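Local coordinates for protein gamma-glutamyltranspeptidase (Ggt) (Helicobacter pylori 26695, PDB 5BPK) that probably cleaves the gamma-glutamyl bond of glutathione and related compounds and passes the glutamyl group to water or an acceptor, and belongs to the Ntn-hydrolases, at residues A99-E104 / S280-G285. Sequence-based numbering, arbitrary orientation.
Sequences ALDFRE and SPPSSG. With 4UD ((2S)-amino[(5S)-4,5-dihydro-1,2-oxazol-5-yl]acetic acid), chain O.
Asp101 and the ring of Pro282 carry much of the meeting between the end of strand 97-102 and the loop 280-285, a case of a buried carboxylate set against a proline. The carboxylate approaches the ring obliquely with one oxygen leading: Asp101 OD2 lies 3.2 Å from Pro282 CD and 3.5 Å from Pro282 CG. Farther along, the same ring meets aliphatic carbon, Pro282 CG standing 4.2 Å from Arg103 CB, while Ala99 and Ser280 touch more loosely at the other end. A cis peptide bond between Pro281 and Pro282 shapes the loop that brings this ring to the strand.

An Asx turn ties one carboxylate oxygen to the backbone. With CG anti to the backbone N (chi1 169°), Asp101 turns OD1 to the amide of Arg103, and the bond from Arg103 N to Asp101 OD1 measures 2.9 Å with an N-H...O angle of 159°. Charged partners share in holding the group: Arg264 forms a salt bridge at OD2 and Arg69 of the other subunit one at OD1.

Beyond the turn, Arg103 bends at chi2 and reaches the bound dihydroisoxazole amino acid, where Arg103 NH1 donates to 4UD O9 at 2.9 Å, an oblique approach with a rather bent N-H...O angle of 130°. Asp43 and Glu40 of the other subunit form salt bridges with the same guanidinium. On the loop side, Ser283 OG accepts from Gly285 N at 3.0 Å, capping the start of helix 285-296.

Chemically, Asp101 braces the backbone from which Arg103 extends to the ligand carboxylate, and its paired arginines probably stabilise its negative charge. The guanidinium's opposite charge to that carboxylate is consistent with recognition of the alpha-carboxylate of gamma-glutamyl substrates in a pocket built by both subunits.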
ATOM      1  N   ALA A  99     -13.197   6.536  -3.063  1.00 11.61           N
ATOM      2  CA  ALA A  99     -11.951   5.793  -3.245  1.00 11.65           C
ATOM      3  C   ALA A  99     -11.439   6.090  -4.639  1.00 13.98           C
ATOM      4  O   ALA A  99     -12.196   6.004  -5.609  1.00 18.17           O
ATOM      5  CB  ALA A  99     -12.181   4.313  -3.075  1.00 14.05           C
ATOM      6  N   LEU A 100     -10.180   6.484  -4.738  1.00 11.95           N
ATOM      7  CA  LEU A 100      -9.547   6.721  -6.019  1.00 10.98           C
ATOM      8  C   LEU A 100      -8.627   5.548  -6.368  1.00 10.05           C
ATOM      9  O   LEU A 100      -7.705   5.233  -5.629  1.00 10.35           O
ATOM     10  CB  LEU A 100      -8.750   8.020  -5.986  1.00 11.61           C
ATOM     11  CG  LEU A 100      -8.011   8.396  -7.268  1.00 12.71           C
ATOM     12  CD1 LEU A 100      -8.943   8.553  -8.444  1.00 12.58           C
ATOM     13  CD2 LEU A 100      -7.176   9.653  -7.027  1.00 15.45           C
ATOM     14  N   ASP A 101      -8.913   4.925  -7.501  1.00 10.48           N
ATOM     15  CA  ASP A 101      -8.130   3.835  -8.070  1.00  8.88           C
ATOM     16  C   ASP A 101      -7.184   4.457  -9.100  1.00 10.96           C
ATOM     17  O   ASP A 101      -7.618   4.846 -10.193  1.00 11.03           O
ATOM     18  CB  ASP A 101      -9.117   2.823  -8.712  1.00  8.87           C
ATOM     19  CG  ASP A 101      -8.456   1.761  -9.584  1.00 10.74           C
ATOM     20  OD1 ASP A 101      -7.226   1.766  -9.797  1.00 12.43           O
ATOM     21  OD2 ASP A 101      -9.232   0.917 -10.096  1.00 11.98           O
ATOM     22  N   PHE A 102      -5.900   4.556  -8.742  1.00  9.67           N
ATOM     23  CA  PHE A 102      -4.846   4.854  -9.708  1.00  9.12           C
ATOM     24  C   PHE A 102      -3.838   3.695  -9.807  1.00  8.76           C
ATOM     25  O   PHE A 102      -2.633   3.879  -9.946  1.00  9.92           O
ATOM     26  CB  PHE A 102      -4.207   6.236  -9.474  1.00 10.51           C
ATOM     27  CG  PHE A 102      -3.563   6.444  -8.118  1.00  7.96           C
ATOM     28  CD1 PHE A 102      -4.307   6.870  -7.027  1.00  9.83           C
ATOM     29  CD2 PHE A 102      -2.187   6.351  -7.976  1.00 10.43           C
ATOM     30  CE1 PHE A 102      -3.693   7.126  -5.806  1.00 10.59           C
ATOM     31  CE2 PHE A 102      -1.567   6.590  -6.742  1.00  9.39           C
ATOM     32  CZ  PHE A 102      -2.332   6.986  -5.656  1.00  9.38           C
ATOM     33  N   ARG A 103      -4.387   2.488  -9.754  1.00  9.14           N
ATOM     34  CA  ARG A 103      -3.620   1.255  -9.916  1.00 10.50           C
ATOM     35  C   ARG A 103      -3.140   1.101 -11.356  1.00  8.96           C
ATOM     36  O   ARG A 103      -3.841   1.467 -12.302  1.00 10.45           O
ATOM     37  CB  ARG A 103      -4.504   0.073  -9.529  1.00 10.05           C
ATOM     38  CG  ARG A 103      -3.868  -1.306  -9.597  1.00  9.10           C
ATOM     39  CD  ARG A 103      -2.772  -1.510  -8.565  1.00  9.18           C
ATOM     40  NE  ARG A 103      -2.534  -2.937  -8.329  1.00 11.63           N
ATOM     41  CZ  ARG A 103      -1.608  -3.430  -7.511  1.00 11.54           C
ATOM     42  NH1 ARG A 103      -0.779  -2.635  -6.865  1.00 12.41           N
ATOM     43  NH2 ARG A 103      -1.495  -4.739  -7.347  1.00 10.34           N
ATOM     44  N   GLU A 104      -1.958   0.514 -11.537  1.00 10.23           N
ATOM     45  CA  GLU A 104      -1.460   0.254 -12.886  1.00 11.13           C
ATOM     46  C   GLU A 104      -2.372  -0.705 -13.639  1.00 10.41           C
ATOM     47  O   GLU A 104      -3.055  -1.544 -13.037  1.00 11.42           O
ATOM     48  CB  GLU A 104      -0.046  -0.309 -12.885  1.00 11.94           C
ATOM     49  CG  GLU A 104       0.991   0.555 -12.181  1.00  9.96           C
ATOM     50  CD  GLU A 104       1.236   0.114 -10.749  1.00 10.24           C
ATOM     51  OE1 GLU A 104       0.244  -0.037  -9.989  1.00 11.26           O
ATOM     52  OE2 GLU A 104       2.425  -0.068 -10.399  1.00 10.72           O
ATOM     53  N   SER A 280     -11.725  -0.769  -2.159  1.00 10.86           N
ATOM     54  CA  SER A 280     -12.499  -1.767  -2.878  1.00 10.65           C
ATOM     55  C   SER A 280     -11.672  -2.356  -4.028  1.00 10.27           C
ATOM     56  O   SER A 280     -10.546  -1.917  -4.270  1.00 11.78           O
ATOM     57  CB  SER A 280     -13.734  -1.067  -3.428  1.00 11.54           C
ATOM     58  OG  SER A 280     -13.385   0.174  -4.032  1.00 11.86           O
ATOM     59  N   PRO A 281     -12.234  -3.339  -4.764  1.00 10.13           N
ATOM     60  CA  PRO A 281     -11.508  -3.846  -5.919  1.00 10.26           C
ATOM     61  C   PRO A 281     -11.094  -2.713  -6.856  1.00 10.61           C
ATOM     62  O   PRO A 281     -11.883  -1.806  -7.107  1.00 10.81           O
ATOM     63  CB  PRO A 281     -12.518  -4.794  -6.566  1.00 11.33           C
ATOM     64  CG  PRO A 281     -13.214  -5.382  -5.374  1.00  9.41           C
ATOM     65  CD  PRO A 281     -13.397  -4.189  -4.452  1.00 11.09           C
ATOM     66  N   PRO A 282      -9.870  -2.765  -7.399  1.00 11.00           N
ATOM     67  CA  PRO A 282      -8.960  -3.896  -7.534  1.00 10.57           C
ATOM     68  C   PRO A 282      -8.021  -4.187  -6.362  1.00 10.40           C
ATOM     69  O   PRO A 282      -7.108  -4.993  -6.517  1.00 11.16           O
ATOM     70  CB  PRO A 282      -8.161  -3.529  -8.783  1.00 11.29           C
ATOM     71  CG  PRO A 282      -8.062  -2.067  -8.695  1.00 12.13           C
ATOM     72  CD  PRO A 282      -9.385  -1.608  -8.162  1.00 10.51           C
ATOM     73  N   SER A 283      -8.247  -3.573  -5.207  1.00 10.69           N
ATOM     74  CA  SER A 283      -7.648  -4.100  -3.986  1.00  9.48           C
ATOM     75  C   SER A 283      -8.568  -5.130  -3.325  1.00 10.71           C
ATOM     76  O   SER A 283      -9.790  -5.022  -3.404  1.00 11.53           O
ATOM     77  CB  SER A 283      -7.318  -3.007  -2.991  1.00 11.23           C
ATOM     78  OG  SER A 283      -6.512  -3.554  -1.977  1.00 12.03           O
ATOM     79  N   SER A 284      -7.952  -6.118  -2.683  1.00 10.58           N
ATOM     80  CA  SER A 284      -8.627  -7.058  -1.800  1.00 10.44           C
ATOM     81  C   SER A 284      -8.589  -6.547  -0.358  1.00 12.04           C
ATOM     82  O   SER A 284      -9.270  -7.088   0.516  1.00 12.34           O
ATOM     83  CB  SER A 284      -7.903  -8.408  -1.847  1.00 10.91           C
ATOM     84  OG  SER A 284      -6.604  -8.309  -1.272  1.00 11.47           O
ATOM     85  N   GLY A 285      -7.801  -5.503  -0.110  1.00 10.90           N
ATOM     86  CA  GLY A 285      -7.472  -5.112   1.257  1.00 11.06           C
ATOM     87  C   GLY A 285      -8.653  -4.712   2.122  1.00 11.06           C
ATOM     88  O   GLY A 285      -8.839  -5.236   3.217  1.00 10.34           O
TER
HETATM   89  C3  4UD O 701       3.662  -2.674  -1.001  1.00 22.64           C
HETATM   90  C4  4UD O 701       2.223  -3.493  -2.481  1.00 18.07           C
HETATM   91  C5  4UD O 701       3.726  -3.344  -2.330  1.00 23.69           C
HETATM   92  C6  4UD O 701       1.757  -4.680  -3.336  1.00 13.57           C
HETATM   93  C8  4UD O 701       0.251  -4.578  -3.427  1.00 13.00           C
HETATM   94  O9  4UD O 701      -0.276  -3.844  -4.227  1.00 13.76           O
HETATM   95  O10 4UD O 701      -0.534  -5.308  -2.603  1.00 12.30           O
HETATM   96  N7  4UD O 701       2.309  -4.589  -4.695  1.00 13.67           N
HETATM   97  O2  4UD O 701       1.722  -3.692  -1.161  1.00 24.83           O
HETATM   98  N1  4UD O 701       2.529  -2.919  -0.431  1.00 27.05           N